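Local coordinates for flavin-containing monooxygenase (Allium sativum, PDB 6WPU), which probably uses bound FAD to add an oxygen atom to the sulfur of S-allyl-L-cysteine, giving the sulfoxide, at residues 192-197 and 288-293; 233-238 and 257-262; 318-323 and 371-376. All coordinates share one frame; numbering follows the deposited sequence. Where two conformers were deposited one is given.

Contacts 1 and 2 belong to the same lobe of the protein, built round the mixed sheet that contains strands 217-221, 240-244 and 289-292; as in related flavin-containing monooxygenases, this lobe probably receives NADPH. Their centres are about 20 Å apart and their nearest atoms about 5 Å, and both segments of contact 2 fall between those of contact 1 in the sequence. Contact 3 comes later and sits by the FAD-binding part, with the L319 side chain about 13 Å from the cofactor. Its centre is about 38 Å from that of contact 1 and 44 Å from that of contact 2, which lies on the opposite side of the chain's centre.

Contact 1. Residues 192-197 and 288-293; sequences PGIDVW and DVIMHC
I290 lays the end of its side chain on the indole of W197. Its CD1 stands 3.5 Å from the centroid of the six-membered ring and only 3° off the ring normal, a CH-pi contact squarely over that ring. CG1 follows over the same face, 3.5 Å from W197 CH2, so two successive carbons of the isoleucine lean on the aromatic surface. The same methyl also meets I194, whose CD1 comes to 3.9 Å from I290 CD1, the two isoleucine side chains running antiparallel alongside each other. W197 also reaches the backbone just ahead of strand 289-292, its CH2 lying 3.8 Å from D288 O and oblique to it. The indole extends this far because its CG is anti to the backbone N (chi1 -179°), and I290 answers with CD1 extended away from CA (chi2 174°).

Behind this first shell, a short 3-10 turn brings I194 and W197 to the same side, with W197 N bonded to I194 O at 3.1 Å. The indole NE1 donates to G275 O, which helps fix the rotation of the ring. On the other side, strand 289-292 runs parallel between strands 200-203 and 217-221, and D288, just before it, accepts V217 N at the start of strand 217-221 through OD2. The contact thus joins the loop before strand 200-203 to the face of the mixed sheet. Contact across the two segments is apolar in character: the polar end of the buried tryptophan is satisfied elsewhere, leaving its hydrocarbon face to dispersion forces and CH-pi attraction.

Contact 2. Residues 233-238 and 257-262; sequences DVARFA and PGYDNM
The side-chain amide nitrogen of N261 is gripped by two backbone carbonyls of the segment 233-238. It donates to A235 O at 3.0 Å in a fairly straight bond (163°) and to A238 O at 2.9 Å in a more bent one (135°). The setting is a beta-alpha-beta crossover of the Rossmann type: parallel strands 217-221 and 240-244 are joined through helix 225-234, and N261 meets the chain as it leaves that helix for the second strand. Both acceptors lie close to the amide plane of N261, on different N-H directions, so each hydrogen of the group has its own carbonyl. The carbonyls are used differently. A235 O receives the nitrogen in its own plane, on a lone pair, whereas the donor stands above the plane of the A238 carbonyl. N261 holds CG between its backbone N and carbonyl carbon, the crowded position (chi1 69°), and this folds the amide over toward the connection; the residue's backbone is meanwhile hydrogen-bonded to V241 of strand 240-244.

V234 O completes the turn from within, accepting from both F237 N and A238 N, so the two carbonyls that hold N261 are presented by a well-bonded piece of backbone. Beside the amide lies a small apolar patch centred on A235 CB, which approaches the Y259 ring obliquely, 4.1 Å from CD1. The tyrosine hydroxyl is hydrogen-bonded to R232 NH1, which links the loop to helix 225-234 itself. M262 fills the angle between alanine and ring: its CE rests 3.6 Å from A235 CB and, with its chain bent near the end, also 3.6 Å above the plane of the Y259 ring, displaced toward the rim.

Contact 3. Residues 318-323 and 371-376; sequences PLYKHV and MEDVEA
Apolar contacts between P318 and the helix 367-383 form one end of this interface. P318 CB meets V374 CG1 at 3.6 Å, and its CG lies 3.8 Å from M371 CE, the methionine chain being bent at both chi2 and chi3 to bring its end back over the proline. The other methyl of the valine, CG2, presses against the backbone, 3.6 Å from L319 O. A cis peptide bond precedes P318, and a type II beta turn from L319 to H322 follows.

Polar and aromatic contacts gather round D373. Its OD2 approaches the edge of the Y320 ring near the ring plane, 3.3 Å from CE1, with carboxylate and ring planes 73° apart. K321 NZ reaches the same oxygen in a long, weak salt bridge of 3.4 Å, and K321 CG lies over the centre of the Y320 ring. The lysine has a second partner in W404 of helix 398-409, a cation-pi contact.

D373 OD2 therefore meets a positively polarised aromatic C-H edge and a distant ammonium group, both of which probably favour its negative charge, though only weakly.

Contact 1. Residues 192-197 and 288-293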
loop_
_atom_site.group_PDB
_atom_site.type_symbol
_atom_site.label_atom_id
_atom_site.label_comp_id
_atom_site.label_asym_id
_atom_site.label_seq_id
_atom_site.Cartn_x
_atom_site.Cartn_y
_atom_site.Cartn_z
ATOM N N PRO A 192 25.019 -10.054 4.492
ATOM C CA PRO A 192 26.257 -10.848 4.434
ATOM C C PRO A 192 26.397 -11.767 5.643
ATOM O O PRO A 192 26.212 -11.348 6.785
ATOM C CB PRO A 192 27.364 -9.784 4.415
ATOM C CG PRO A 192 26.682 -8.502 4.050
ATOM C CD PRO A 192 25.277 -8.607 4.549
ATOM N N GLY A 193 26.742 -13.027 5.376
ATOM C CA GLY A 193 26.980 -14.001 6.424
ATOM C C GLY A 193 25.744 -14.550 7.099
ATOM O O GLY A 193 25.869 -15.283 8.083
ATOM N N ILE A 194 24.548 -14.232 6.602
ATOM C CA ILE A 194 23.330 -14.584 7.320
ATOM C C ILE A 194 23.155 -16.096 7.441
ATOM O O ILE A 194 22.495 -16.567 8.371
ATOM C CB ILE A 194 22.108 -13.918 6.647
ATOM C CG1 ILE A 194 20.904 -13.938 7.589
ATOM C CG2 ILE A 194 21.771 -14.585 5.320
ATOM C CD1 ILE A 194 21.098 -13.094 8.840
ATOM N N ASP A 195 23.765 -16.875 6.544
ATOM C CA ASP A 195 23.571 -18.322 6.554
ATOM C C ASP A 195 24.201 -19.004 7.763
ATOM O O ASP A 195 23.820 -20.133 8.080
ATOM C CB ASP A 195 24.124 -18.938 5.269
ATOM C CG ASP A 195 23.317 -18.548 4.042
ATOM O OD1 ASP A 195 22.080 -18.350 4.166
ATOM O OD2 ASP A 195 23.924 -18.434 2.953
ATOM N N VAL A 196 25.156 -18.365 8.440
ATOM C CA VAL A 196 25.738 -18.916 9.660
ATOM C C VAL A 196 25.257 -18.199 10.915
ATOM O O VAL A 196 25.701 -18.546 12.022
ATOM C CB VAL A 196 27.278 -18.915 9.607
ATOM C CG1 VAL A 196 27.782 -19.723 8.420
ATOM C CG2 VAL A 196 27.817 -17.489 9.578
ATOM N N TRP A 197 24.378 -17.218 10.789
ATOM C CA TRP A 197 23.963 -16.475 11.969
ATOM C C TRP A 197 22.878 -17.254 12.708
ATOM O O TRP A 197 21.901 -17.663 12.087
ATOM C CB TRP A 197 23.470 -15.094 11.566
ATOM C CG TRP A 197 23.053 -14.239 12.717
ATOM C CD1 TRP A 197 23.870 -13.593 13.615
ATOM C CD2 TRP A 197 21.712 -13.943 13.100
ATOM N NE1 TRP A 197 23.109 -12.904 14.529
ATOM C CE2 TRP A 197 21.780 -13.107 14.237
ATOM C CE3 TRP A 197 20.455 -14.303 12.590
ATOM C CZ2 TRP A 197 20.639 -12.621 14.871
ATOM C CZ3 TRP A 197 19.321 -13.812 13.212
ATOM C CH2 TRP A 197 19.419 -12.982 14.344
ATOM N N ASP A 288 19.868 -10.922 19.105
ATOM C CA ASP A 288 18.865 -11.973 19.241
ATOM C C ASP A 288 17.931 -12.056 18.039
ATOM O O ASP A 288 17.565 -13.162 17.623
ATOM C CB ASP A 288 18.045 -11.739 20.519
ATOM C CG ASP A 288 18.937 -11.584 21.758
ATOM O OD1 ASP A 288 19.600 -12.580 22.129
ATOM O OD2 ASP A 288 19.001 -10.469 22.334
ATOM N N VAL A 289 17.516 -10.908 17.485
ATOM C CA VAL A 289 16.501 -10.852 16.428
ATOM C C VAL A 289 16.952 -9.891 15.329
ATOM O O VAL A 289 17.355 -8.756 15.613
ATOM C CB VAL A 289 15.123 -10.403 16.957
ATOM C CG1 VAL A 289 14.062 -10.464 15.810
ATOM C CG2 VAL A 289 14.690 -11.222 18.137
ATOM N N ILE A 290 16.861 -10.337 14.077
ATOM C CA ILE A 290 16.997 -9.469 12.910
ATOM C C ILE A 290 15.642 -9.416 12.227
ATOM O O ILE A 290 15.078 -10.459 11.878
ATOM C CB ILE A 290 18.073 -9.965 11.935
ATOM C CG1 ILE A 290 19.455 -9.952 12.598
ATOM C CG2 ILE A 290 18.070 -9.102 10.682
ATOM C CD1 ILE A 290 20.531 -10.549 11.744
ATOM N N MET A 291 15.109 -8.211 12.043
ATOM C CA MET A 291 13.821 -8.026 11.381
ATOM C C MET A 291 14.047 -7.290 10.063
ATOM O O MET A 291 14.648 -6.210 10.052
ATOM C CB MET A 291 12.844 -7.254 12.270
ATOM C CG MET A 291 11.489 -6.991 11.565
ATOM S SD MET A 291 10.360 -5.911 12.481
ATOM C CE MET A 291 10.440 -6.584 14.148
ATOM N N HIS A 292 13.594 -7.881 8.955
ATOM C CA HIS A 292 13.610 -7.183 7.664
ATOM C C HIS A 292 12.389 -6.273 7.585
ATOM O O HIS A 292 11.256 -6.760 7.545
ATOM C CB HIS A 292 13.576 -8.153 6.483
ATOM C CG HIS A 292 14.656 -9.186 6.483
ATOM N ND1 HIS A 292 15.513 -9.358 5.418
ATOM C CD2 HIS A 292 14.994 -10.130 7.396
ATOM C CE1 HIS A 292 16.347 -10.349 5.685
ATOM N NE2 HIS A 292 16.051 -10.836 6.878
ATOM N N CYS A 293 12.599 -4.959 7.590
ATOM C CA CYS A 293 11.513 -4.024 7.259
ATOM C C CYS A 293 11.738 -3.478 5.852
ATOM O O CYS A 293 11.826 -2.283 5.613
ATOM C CB CYS A 293 11.418 -2.901 8.301
ATOM S SG CYS A 293 9.781 -2.016 8.365
#

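Contact 2. Residues 233-238 and 257-262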
loop_
_atom_site.group_PDB
_atom_site.type_symbol
_atom_site.label_atom_id
_atom_site.label_comp_id
_atom_site.label_asym_id
_atom_site.label_seq_id
_atom_site.Cartn_x
_atom_site.Cartn_y
_atom_site.Cartn_z
ATOM N N ASP A 233 8.612 1.358 18.571
ATOM C CA ASP A 233 7.682 0.461 19.247
ATOM C C ASP A 233 8.434 -0.647 19.973
ATOM O O ASP A 233 8.195 -0.897 21.157
ATOM C CB ASP A 233 6.696 -0.122 18.226
ATOM C CG ASP A 233 5.411 -0.619 18.862
ATOM O OD1 ASP A 233 4.786 0.137 19.644
ATOM O OD2 ASP A 233 5.001 -1.759 18.561
ATOM N N VAL A 234 9.362 -1.308 19.272
ATOM C CA VAL A 234 10.173 -2.372 19.862
ATOM C C VAL A 234 11.012 -1.831 21.015
ATOM O O VAL A 234 11.195 -2.502 22.040
ATOM C CB VAL A 234 11.046 -3.024 18.768
ATOM C CG1 VAL A 234 12.105 -3.945 19.369
ATOM C CG2 VAL A 234 10.168 -3.800 17.793
ATOM N N ALA A 235 11.514 -0.601 20.883
ATOM C CA ALA A 235 12.363 -0.025 21.920
ATOM C C ALA A 235 11.630 0.177 23.241
ATOM O O ALA A 235 12.294 0.398 24.263
ATOM C CB ALA A 235 12.953 1.306 21.441
ATOM N N ARG A 236 10.291 0.065 23.252
ATOM C CA ARG A 236 9.539 0.155 24.505
ATOM C C ARG A 236 9.902 -0.969 25.471
ATOM O O ARG A 236 9.778 -0.804 26.687
ATOM C CB ARG A 236 8.031 0.117 24.230
ATOM C CG ARG A 236 7.449 1.269 23.386
ATOM C CD ARG A 236 5.907 1.159 23.378
ATOM N NE ARG A 236 5.460 1.055 24.768
ATOM C CZ ARG A 236 4.477 0.268 25.201
ATOM N NH1 ARG A 236 3.803 -0.493 24.339
ATOM N NH2 ARG A 236 4.174 0.238 26.504
ATOM N N PHE A 237 10.315 -2.128 24.955
ATOM C CA PHE A 237 10.677 -3.266 25.789
ATOM C C PHE A 237 12.072 -3.814 25.527
ATOM O O PHE A 237 12.635 -4.463 26.419
ATOM C CB PHE A 237 9.659 -4.406 25.609
ATOM C CG PHE A 237 8.311 -4.091 26.178
ATOM C CD1 PHE A 237 7.352 -3.454 25.407
ATOM C CD2 PHE A 237 8.011 -4.405 27.496
ATOM C CE1 PHE A 237 6.107 -3.141 25.942
ATOM C CE2 PHE A 237 6.771 -4.094 28.030
ATOM C CZ PHE A 237 5.815 -3.460 27.243
ATOM N N ALA A 238 12.642 -3.571 24.350
ATOM C CA ALA A 238 13.917 -4.165 23.981
ATOM C C ALA A 238 15.058 -3.580 24.811
ATOM O O ALA A 238 15.016 -2.426 25.252
ATOM C CB ALA A 238 14.194 -3.940 22.493
ATOM N N PRO A 257 17.189 10.513 18.865
ATOM C CA PRO A 257 16.741 11.514 19.844
ATOM C C PRO A 257 15.478 11.057 20.560
ATOM O O PRO A 257 14.519 10.592 19.938
ATOM C CB PRO A 257 16.490 12.760 18.988
ATOM C CG PRO A 257 17.370 12.581 17.804
ATOM C CD PRO A 257 17.372 11.100 17.528
ATOM N N GLY A 258 15.492 11.182 21.884
ATOM C CA GLY A 258 14.372 10.763 22.700
ATOM C C GLY A 258 14.422 9.333 23.192
ATOM O O GLY A 258 13.477 8.893 23.859
ATOM N N TYR A 259 15.485 8.590 22.885
ATOM C CA TYR A 259 15.598 7.188 23.270
ATOM C C TYR A 259 17.017 6.906 23.723
ATOM O O TYR A 259 17.976 7.286 23.044
ATOM C CB TYR A 259 15.229 6.252 22.112
ATOM C CG TYR A 259 13.773 6.284 21.731
ATOM C CD1 TYR A 259 12.901 5.298 22.168
ATOM C CD2 TYR A 259 13.267 7.301 20.930
ATOM C CE1 TYR A 259 11.563 5.321 21.820
ATOM C CE2 TYR A 259 11.932 7.339 20.581
ATOM C CZ TYR A 259 11.082 6.344 21.029
ATOM O OH TYR A 259 9.746 6.370 20.681
ATOM N N ASP A 260 17.149 6.234 24.864
ATOM C CA ASP A 260 18.455 5.848 25.370
ATOM C C ASP A 260 18.921 4.497 24.843
ATOM O O ASP A 260 20.099 4.160 25.013
ATOM C CB ASP A 260 18.443 5.818 26.907
ATOM N N ASN A 261 18.040 3.727 24.189
ATOM C CA ASN A 261 18.324 2.341 23.831
ATOM C C ASN A 261 18.111 2.072 22.337
ATOM O O ASN A 261 17.844 0.928 21.944
ATOM C CB ASN A 261 17.458 1.391 24.663
ATOM C CG ASN A 261 15.980 1.470 24.278
ATOM O OD1 ASN A 261 15.493 2.528 23.863
ATOM N ND2 ASN A 261 15.263 0.341 24.405
ATOM N N MET A 262 18.224 3.097 21.490
ATOM C CA MET A 262 18.040 2.946 20.048
ATOM C C MET A 262 19.180 3.637 19.319
ATOM O O MET A 262 19.492 4.797 19.606
ATOM C CB MET A 262 16.701 3.521 19.575
ATOM C CG MET A 262 16.454 3.340 18.071
ATOM S SD MET A 262 14.794 3.840 17.512
ATOM C CE MET A 262 13.911 3.764 19.051
#

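Contact 3. Residues 318-323 and 371-376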
loop_
_atom_site.group_PDB
_atom_site.type_symbol
_atom_site.label_atom_id
_atom_site.label_comp_id
_atom_site.label_asym_id
_atom_site.label_seq_id
_atom_site.Cartn_x
_atom_site.Cartn_y
_atom_site.Cartn_z
ATOM N N PRO A 318 3.711 -4.183 -19.123
ATOM C CA PRO A 318 3.500 -2.721 -19.149
ATOM C C PRO A 318 2.082 -2.229 -18.788
ATOM O O PRO A 318 1.082 -2.876 -19.140
ATOM C CB PRO A 318 3.844 -2.351 -20.598
ATOM C CG PRO A 318 3.689 -3.613 -21.373
ATOM C CD PRO A 318 4.131 -4.696 -20.435
ATOM N N LEU A 319 2.019 -1.116 -18.048
ATOM C CA LEU A 319 0.761 -0.530 -17.592
ATOM C C LEU A 319 0.732 0.936 -17.987
ATOM O O LEU A 319 1.584 1.720 -17.551
ATOM C CB LEU A 319 0.579 -0.654 -16.080
ATOM C CG LEU A 319 0.407 -2.050 -15.485
ATOM C CD1 LEU A 319 0.143 -1.947 -13.993
ATOM C CD2 LEU A 319 -0.703 -2.807 -16.208
ATOM N N TYR A 320 -0.250 1.299 -18.804
ATOM C CA TYR A 320 -0.419 2.684 -19.202
ATOM C C TYR A 320 -0.929 3.470 -18.001
ATOM O O TYR A 320 -1.942 3.090 -17.397
ATOM C CB TYR A 320 -1.385 2.763 -20.385
ATOM C CG TYR A 320 -1.745 4.161 -20.793
ATOM C CD1 TYR A 320 -0.762 5.068 -21.222
ATOM C CD2 TYR A 320 -3.066 4.589 -20.741
ATOM C CE1 TYR A 320 -1.103 6.362 -21.601
ATOM C CE2 TYR A 320 -3.416 5.876 -21.107
ATOM C CZ TYR A 320 -2.438 6.756 -21.542
ATOM O OH TYR A 320 -2.813 8.027 -21.908
ATOM N N LYS A 321 -0.198 4.528 -17.625
ATOM C CA LYS A 321 -0.523 5.348 -16.450
ATOM C C LYS A 321 -0.647 4.494 -15.185
ATOM O O LYS A 321 -1.413 4.819 -14.274
ATOM C CB LYS A 321 -1.803 6.161 -16.682
ATOM C CG LYS A 321 -1.774 7.050 -17.927
ATOM C CD LYS A 321 -0.542 7.958 -17.909
ATOM C CE LYS A 321 -0.614 9.004 -19.010
ATOM N NZ LYS A 321 0.663 9.736 -19.158
ATOM N N HIS A 322 0.103 3.386 -15.128
ATOM C CA HIS A 322 0.130 2.460 -13.990
ATOM C C HIS A 322 -1.189 1.710 -13.804
ATOM O O HIS A 322 -1.420 1.117 -12.737
ATOM C CB HIS A 322 0.498 3.161 -12.664
ATOM C CG HIS A 322 1.701 4.058 -12.744
ATOM N ND1 HIS A 322 2.995 3.583 -12.667
ATOM C CD2 HIS A 322 1.802 5.405 -12.850
ATOM C CE1 HIS A 322 3.842 4.595 -12.751
ATOM N NE2 HIS A 322 3.145 5.712 -12.857
ATOM N N VAL A 323 -2.055 1.693 -14.823
ATOM C CA VAL A 323 -3.415 1.194 -14.659
ATOM C C VAL A 323 -3.772 0.142 -15.707
ATOM O O VAL A 323 -4.249 -0.944 -15.359
ATOM C CB VAL A 323 -4.421 2.367 -14.690
ATOM C CG1 VAL A 323 -5.864 1.858 -14.857
ATOM C CG2 VAL A 323 -4.311 3.179 -13.415
ATOM N N MET A 371 1.181 1.848 -25.695
ATOM C CA MET A 371 2.422 1.102 -25.562
ATOM C C MET A 371 3.635 2.011 -25.759
ATOM O O MET A 371 4.645 1.861 -25.063
ATOM C CB MET A 371 2.436 -0.069 -26.542
ATOM C CG MET A 371 3.621 -0.995 -26.344
ATOM S SD MET A 371 3.679 -1.746 -24.693
ATOM C CE MET A 371 2.361 -2.958 -24.854
ATOM N N GLU A 372 3.545 2.976 -26.681
ATOM C CA GLU A 372 4.622 3.947 -26.856
ATOM C C GLU A 372 4.791 4.814 -25.616
ATOM O O GLU A 372 5.918 5.179 -25.255
ATOM C CB GLU A 372 4.354 4.825 -28.078
ATOM C CG GLU A 372 4.483 4.086 -29.385
ATOM C CD GLU A 372 4.050 4.911 -30.588
ATOM O OE1 GLU A 372 3.379 5.956 -30.410
ATOM O OE2 GLU A 372 4.385 4.504 -31.722
ATOM N N ASP A 373 3.685 5.148 -24.946
ATOM C CA ASP A 373 3.783 5.967 -23.743
ATOM C C ASP A 373 4.533 5.229 -22.634
ATOM O O ASP A 373 5.391 5.811 -21.958
ATOM C CB ASP A 373 2.389 6.376 -23.283
ATOM C CG ASP A 373 2.421 7.478 -22.251
ATOM O OD1 ASP A 373 2.873 8.591 -22.576
ATOM O OD2 ASP A 373 1.997 7.235 -21.106
ATOM N N VAL A 374 4.229 3.945 -22.435
ATOM C CA VAL A 374 4.944 3.173 -21.427
ATOM C C VAL A 374 6.420 3.085 -21.773
ATOM O O VAL A 374 7.286 3.224 -20.899
ATOM C CB VAL A 374 4.325 1.774 -21.282
ATOM C CG1 VAL A 374 5.106 0.975 -20.256
ATOM C CG2 VAL A 374 2.862 1.883 -20.881
ATOM N N GLU A 375 6.731 2.834 -23.048
ATOM C CA GLU A 375 8.124 2.723 -23.466
ATOM C C GLU A 375 8.861 4.036 -23.268
ATOM O O GLU A 375 10.029 4.044 -22.859
ATOM C CB GLU A 375 8.202 2.267 -24.924
ATOM C CG GLU A 375 7.988 0.761 -25.083
ATOM C CD GLU A 375 7.592 0.331 -26.496
ATOM O OE1 GLU A 375 7.403 1.206 -27.376
ATOM O OE2 GLU A 375 7.461 -0.894 -26.721
ATOM N N ALA A 376 8.192 5.160 -23.544
ATOM C CA ALA A 376 8.800 6.464 -23.289
ATOM C C ALA A 376 9.100 6.641 -21.808
ATOM O O ALA A 376 10.160 7.160 -21.433
ATOM C CB ALA A 376 7.879 7.580 -23.780
#